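Local coordinates for periplasmic protein (Legionella pneumophila subsp. pneumophila, PDB 4FGQ) that probably acts as a calcium-dependent periplasmic cysteine protease of the bacterial transglutaminase-like family, at residues A[32-35]-A[36-40]; A[100-104]-A[105-109]. All blocks are in the same frame, centred on the assembly; numbering follows the deposited sequence. Where two conformers were deposited one is given.

Contact 1: residues A[32-35]-A[36-40]; sequences GNLI and DSLKK
From G32 and N33 the backbone carbonyls reach forward to D36 and S37 in the last regular turn of helix 22-38, a worked example of how a helix runs out. D36 N bonds G32 O at 3.0 Å and nearly straight, with an N-H...O angle of 170°, and S37 N follows on N33 O at 2.9 Å. One residue later the pattern falters. L38 N makes a weak bond to L34 O and a second bond, 3.3 Å long, to I35 O, which it meets from above the carbonyl plane. K39 N closes the series with another weak bond to I35 O, and its own backbone has already turned extended.

S37 turns its hydroxyl back along the helix: with chi1 at 79°, OG sits between its own backbone N and carbonyl carbon and donates to L34 O at 2.9 Å. In L34, CG lies anti to the backbone N (chi1 173°), which carries CD1 to 3.7 Å from CD1 of L38, branch end against branch end. Together these leucines face helices 43-55 and 86-100, where F53, V50 and T96 receive them. I35 is buried between V10 and I13 of helix 10-17 and V100 of helix 86-100. Its CG2 branch also meets the extended chain of K39, whose CE lies 4.0 Å away and whose CG passes close to I35 O.

Beyond the turn, L38 O accepts a bond from the Q46 amide and S37 O one from the K41 ammonium group. The chemistry implies a helix end whose regular bonding gives way to weak and shared bonds: L34 O is divided between a hydroxyl and a weak amide bond, while the leucine and isoleucine branches tie the fading turn to its neighbouring helices.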
loop_
_atom_site.group_PDB
_atom_site.type_symbol
_atom_site.label_atom_id
_atom_site.label_comp_id
_atom_site.label_asym_id
_atom_site.label_seq_id
_atom_site.Cartn_x
_atom_site.Cartn_y
_atom_site.Cartn_z
ATOM N N GLY A 32 0.500 14.982 0.598
ATOM C CA GLY A 32 -0.738 15.744 0.515
ATOM C C GLY A 32 -0.948 16.315 -0.877
ATOM O O GLY A 32 -2.061 16.265 -1.411
ATOM N N ASN A 33 0.113 16.868 -1.470
ATOM C CA ASN A 33 0.009 17.415 -2.820
ATOM C C ASN A 33 -0.321 16.315 -3.835
ATOM O O ASN A 33 -1.097 16.544 -4.766
ATOM C CB ASN A 33 1.278 18.172 -3.221
ATOM C CG ASN A 33 1.461 19.468 -2.441
ATOM O OD1 ASN A 33 0.518 19.986 -1.841
ATOM N ND2 ASN A 33 2.678 20.007 -2.461
ATOM N N LEU A 34 0.252 15.123 -3.644
ATOM C CA LEU A 34 -0.048 13.975 -4.502
ATOM C C LEU A 34 -1.535 13.663 -4.472
ATOM O O LEU A 34 -2.183 13.528 -5.527
ATOM C CB LEU A 34 0.745 12.740 -4.043
ATOM C CG LEU A 34 0.423 11.410 -4.740
ATOM C CD1 LEU A 34 1.078 11.359 -6.100
ATOM C CD2 LEU A 34 0.871 10.228 -3.891
ATOM N N ILE A 35 -2.086 13.546 -3.267
ATOM C CA ILE A 35 -3.512 13.224 -3.126
ATOM C C ILE A 35 -4.375 14.294 -3.788
ATOM O O ILE A 35 -5.275 13.968 -4.558
ATOM C CB ILE A 35 -3.918 13.029 -1.655
ATOM C CG1 ILE A 35 -3.270 11.750 -1.107
ATOM C CG2 ILE A 35 -5.430 12.923 -1.530
ATOM C CD1 ILE A 35 -3.339 11.616 0.396
ATOM N N ASP A 36 -4.080 15.566 -3.525
ATOM C CA ASP A 36 -4.841 16.649 -4.143
ATOM C C ASP A 36 -4.783 16.594 -5.669
ATOM O O ASP A 36 -5.793 16.821 -6.348
ATOM C CB ASP A 36 -4.332 18.011 -3.662
ATOM C CG ASP A 36 -5.104 18.538 -2.465
ATOM O OD1 ASP A 36 -6.226 18.046 -2.213
ATOM O OD2 ASP A 36 -4.595 19.457 -1.787
ATOM N N SER A 37 -3.603 16.286 -6.198
ATOM C CA SER A 37 -3.354 16.330 -7.638
ATOM C C SER A 37 -4.029 15.183 -8.380
ATOM O O SER A 37 -4.280 15.281 -9.579
ATOM C CB SER A 37 -1.853 16.318 -7.935
ATOM O OG SER A 37 -1.305 15.013 -7.840
ATOM N N LEU A 38 -4.320 14.100 -7.668
ATOM C CA LEU A 38 -4.858 12.899 -8.313
ATOM C C LEU A 38 -6.373 12.752 -8.216
ATOM O O LEU A 38 -6.951 11.905 -8.887
ATOM C CB LEU A 38 -4.189 11.633 -7.768
ATOM C CG LEU A 38 -2.715 11.473 -8.132
ATOM C CD1 LEU A 38 -2.174 10.203 -7.482
ATOM C CD2 LEU A 38 -2.553 11.422 -9.637
ATOM N N LYS A 39 -7.023 13.563 -7.392
ATOM C CA LYS A 39 -8.481 13.559 -7.363
ATOM C C LYS A 39 -9.040 13.892 -8.746
ATOM O O LYS A 39 -8.554 14.810 -9.411
ATOM C CB LYS A 39 -9.000 14.538 -6.309
ATOM C CG LYS A 39 -8.689 14.089 -4.881
ATOM C CD LYS A 39 -9.234 15.076 -3.859
ATOM C CE LYS A 39 -8.958 14.595 -2.439
ATOM N NZ LYS A 39 -9.311 15.617 -1.409
ATOM N N LYS A 40 -10.042 13.130 -9.175
ATOM C CA LYS A 40 -10.731 13.360 -10.450
ATOM C C LYS A 40 -9.817 13.182 -11.671
ATOM O O LYS A 40 -10.023 13.809 -12.708
ATOM C CB LYS A 40 -11.412 14.735 -10.463
ATOM C CG LYS A 40 -12.422 14.906 -9.338
ATOM C CD LYS A 40 -12.947 16.332 -9.260
ATOM C CE LYS A 40 -13.957 16.483 -8.133
ATOM N NZ LYS A 40 -15.098 15.543 -8.290
#

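Contact 2: residues A[100-104]-A[105-109]; sequences VGVPS and DQLRI
D105 opens the second segment by bending its side chain back toward P103. Its CG lies between the backbone N and the carbonyl carbon (chi1 62°), which brings one carboxylate oxygen, OD2, to 3.4 Å from CB of the proline ring. This meeting is on the exposed part of the short 3-10 turn that joins helix 86-100 to strand 107-114.

Q106 comes next and supplies the first bond of the turn, its N reaching P103 O at 3.0 Å from above the carbonyl plane. The extended glutamine chain runs alongside the same proline, pointing the same way, and lays OE1 3.4 Å from CD and equally near CG. At the other end of the amide, NE2 is bonded to the backbone O of Y127.

L107, where the strand starts, repeats the backbone step one residue on: its N meets S104 O at 3.0 Å, again well out of the carbonyl plane. These two i to i+3 bonds, Q106 N to P103 O and L107 N to S104 O, are the signature of a 3-10 turn. The leucine side chain then turns inward and crosses that of V102 at about a right angle, CD1 lying 3.8 Å from CG1 of the valine. Y94 and L97 of helix 86-100 and F126 of strand 119-126 complete this apolar setting. S104, whose carbonyl receives L107, was modelled in two conformers; in one of them its OG appears bonded to Y94 OH and to the E162 carboxylate.

The chemistry implies a compact helix-to-strand connection built on two backbone bonds: the polar ends of D105 and Q106 border the exposed proline, beside its carbons CB, CG and CD, while V102 and L107 pack together in the buried part.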
loop_
_atom_site.group_PDB
_atom_site.type_symbol
_atom_site.label_atom_id
_atom_site.label_comp_id
_atom_site.label_asym_id
_atom_site.label_seq_id
_atom_site.Cartn_x
_atom_site.Cartn_y
_atom_site.Cartn_z
ATOM N N VAL A 100 -7.719 9.199 -2.912
ATOM C CA VAL A 100 -7.875 9.967 -4.148
ATOM C C VAL A 100 -9.150 9.580 -4.876
ATOM O O VAL A 100 -9.525 10.210 -5.871
ATOM C CB VAL A 100 -6.651 9.884 -5.108
ATOM C CG1 VAL A 100 -5.351 10.240 -4.382
ATOM C CG2 VAL A 100 -6.551 8.525 -5.735
ATOM N N GLY A 101 -9.819 8.543 -4.381
ATOM C CA GLY A 101 -11.116 8.181 -4.917
ATOM C C GLY A 101 -11.270 6.831 -5.585
ATOM O O GLY A 101 -12.354 6.523 -6.065
ATOM N N VAL A 102 -10.218 6.017 -5.631
ATOM C CA VAL A 102 -10.407 4.642 -6.084
ATOM C C VAL A 102 -11.239 3.912 -5.028
ATOM O O VAL A 102 -10.875 3.922 -3.848
ATOM C CB VAL A 102 -9.061 3.921 -6.276
ATOM C CG1 VAL A 102 -9.292 2.485 -6.718
ATOM C CG2 VAL A 102 -8.205 4.669 -7.293
ATOM N N PRO A 103 -12.366 3.288 -5.428
ATOM C CA PRO A 103 -13.213 2.591 -4.446
ATOM C C PRO A 103 -12.428 1.501 -3.714
ATOM O O PRO A 103 -11.704 0.737 -4.357
ATOM C CB PRO A 103 -14.309 1.975 -5.314
ATOM C CG PRO A 103 -14.403 2.915 -6.493
ATOM C CD PRO A 103 -12.960 3.262 -6.776
ATOM N N SER A 104 -12.549 1.435 -2.390
ATOM C CA SER A 104 -11.770 0.463 -1.615
ATOM C C SER A 104 -12.072 -0.971 -2.020
ATOM O O SER A 104 -11.205 -1.840 -1.923
ATOM C CB SER A 104 -11.976 0.641 -0.103
ATOM O OG SER A 104 -11.402 -0.442 0.625
ATOM N N ASP A 105 -13.289 -1.235 -2.492
ATOM C CA ASP A 105 -13.594 -2.619 -2.864
ATOM C C ASP A 105 -12.824 -3.114 -4.094
ATOM O O ASP A 105 -12.744 -4.319 -4.334
ATOM C CB ASP A 105 -15.108 -2.917 -2.957
ATOM C CG ASP A 105 -15.822 -2.089 -4.011
ATOM O OD1 ASP A 105 -17.046 -2.285 -4.167
ATOM O OD2 ASP A 105 -15.189 -1.243 -4.677
ATOM N N GLN A 106 -12.217 -2.200 -4.846
ATOM C CA GLN A 106 -11.385 -2.613 -5.979
ATOM C C GLN A 106 -9.934 -2.838 -5.601
ATOM O O GLN A 106 -9.111 -3.145 -6.462
ATOM C CB GLN A 106 -11.430 -1.561 -7.087
ATOM C CG GLN A 106 -12.806 -1.401 -7.675
ATOM C CD GLN A 106 -12.820 -0.453 -8.859
ATOM O OE1 GLN A 106 -13.458 0.606 -8.818
ATOM N NE2 GLN A 106 -12.114 -0.829 -9.926
ATOM N N LEU A 107 -9.611 -2.645 -4.330
ATOM C CA LEU A 107 -8.225 -2.728 -3.893
ATOM C C LEU A 107 -8.064 -3.776 -2.816
ATOM O O LEU A 107 -8.778 -3.764 -1.815
ATOM C CB LEU A 107 -7.762 -1.375 -3.348
ATOM C CG LEU A 107 -7.729 -0.230 -4.364
ATOM C CD1 LEU A 107 -7.604 1.094 -3.646
ATOM C CD2 LEU A 107 -6.555 -0.423 -5.314
ATOM N N ARG A 108 -7.124 -4.693 -3.016
ATOM C CA ARG A 108 -6.839 -5.685 -1.986
ATOM C C ARG A 108 -5.357 -5.823 -1.804
ATOM O O ARG A 108 -4.644 -6.153 -2.752
ATOM C CB ARG A 108 -7.454 -7.038 -2.347
ATOM C CG ARG A 108 -8.969 -7.022 -2.349
ATOM C CD ARG A 108 -9.564 -8.382 -2.584
ATOM N NE ARG A 108 -11.017 -8.287 -2.734
ATOM C CZ ARG A 108 -11.808 -9.309 -3.056
ATOM N NH1 ARG A 108 -11.291 -10.511 -3.264
ATOM N NH2 ARG A 108 -13.114 -9.120 -3.178
ATOM N N ILE A 109 -4.889 -5.538 -0.592
ATOM C CA ILE A 109 -3.497 -5.759 -0.254
ATOM C C ILE A 109 -3.285 -7.269 -0.262
ATOM O O ILE A 109 -4.047 -8.013 0.368
ATOM C CB ILE A 109 -3.176 -5.174 1.126
ATOM C CG1 ILE A 109 -3.468 -3.662 1.143
ATOM C CG2 ILE A 109 -1.725 -5.463 1.508
ATOM C CD1 ILE A 109 -3.549 -3.057 2.565
#

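Contacts 1 and 2 both describe how a helix gives way to what follows, and they share a border: V100 packs its CG1 3.7 Å from CA of I35 and also against CB of L38. Both are partly buried. Contact 1 is the farther out, about 16 Å from centre to chain centre, and joins helix 22-38 to helices 10-17, 43-55 and 86-100. Contact 2, about 10 Å from that centre, leads from helix to antiparallel sheet, with a Schellman motif at G101 ending the helix. Each has buried apolar residues and exposed residues at the edge, yet only contact 1 has a side-chain hydroxyl bonding a carbonyl within the turn itself.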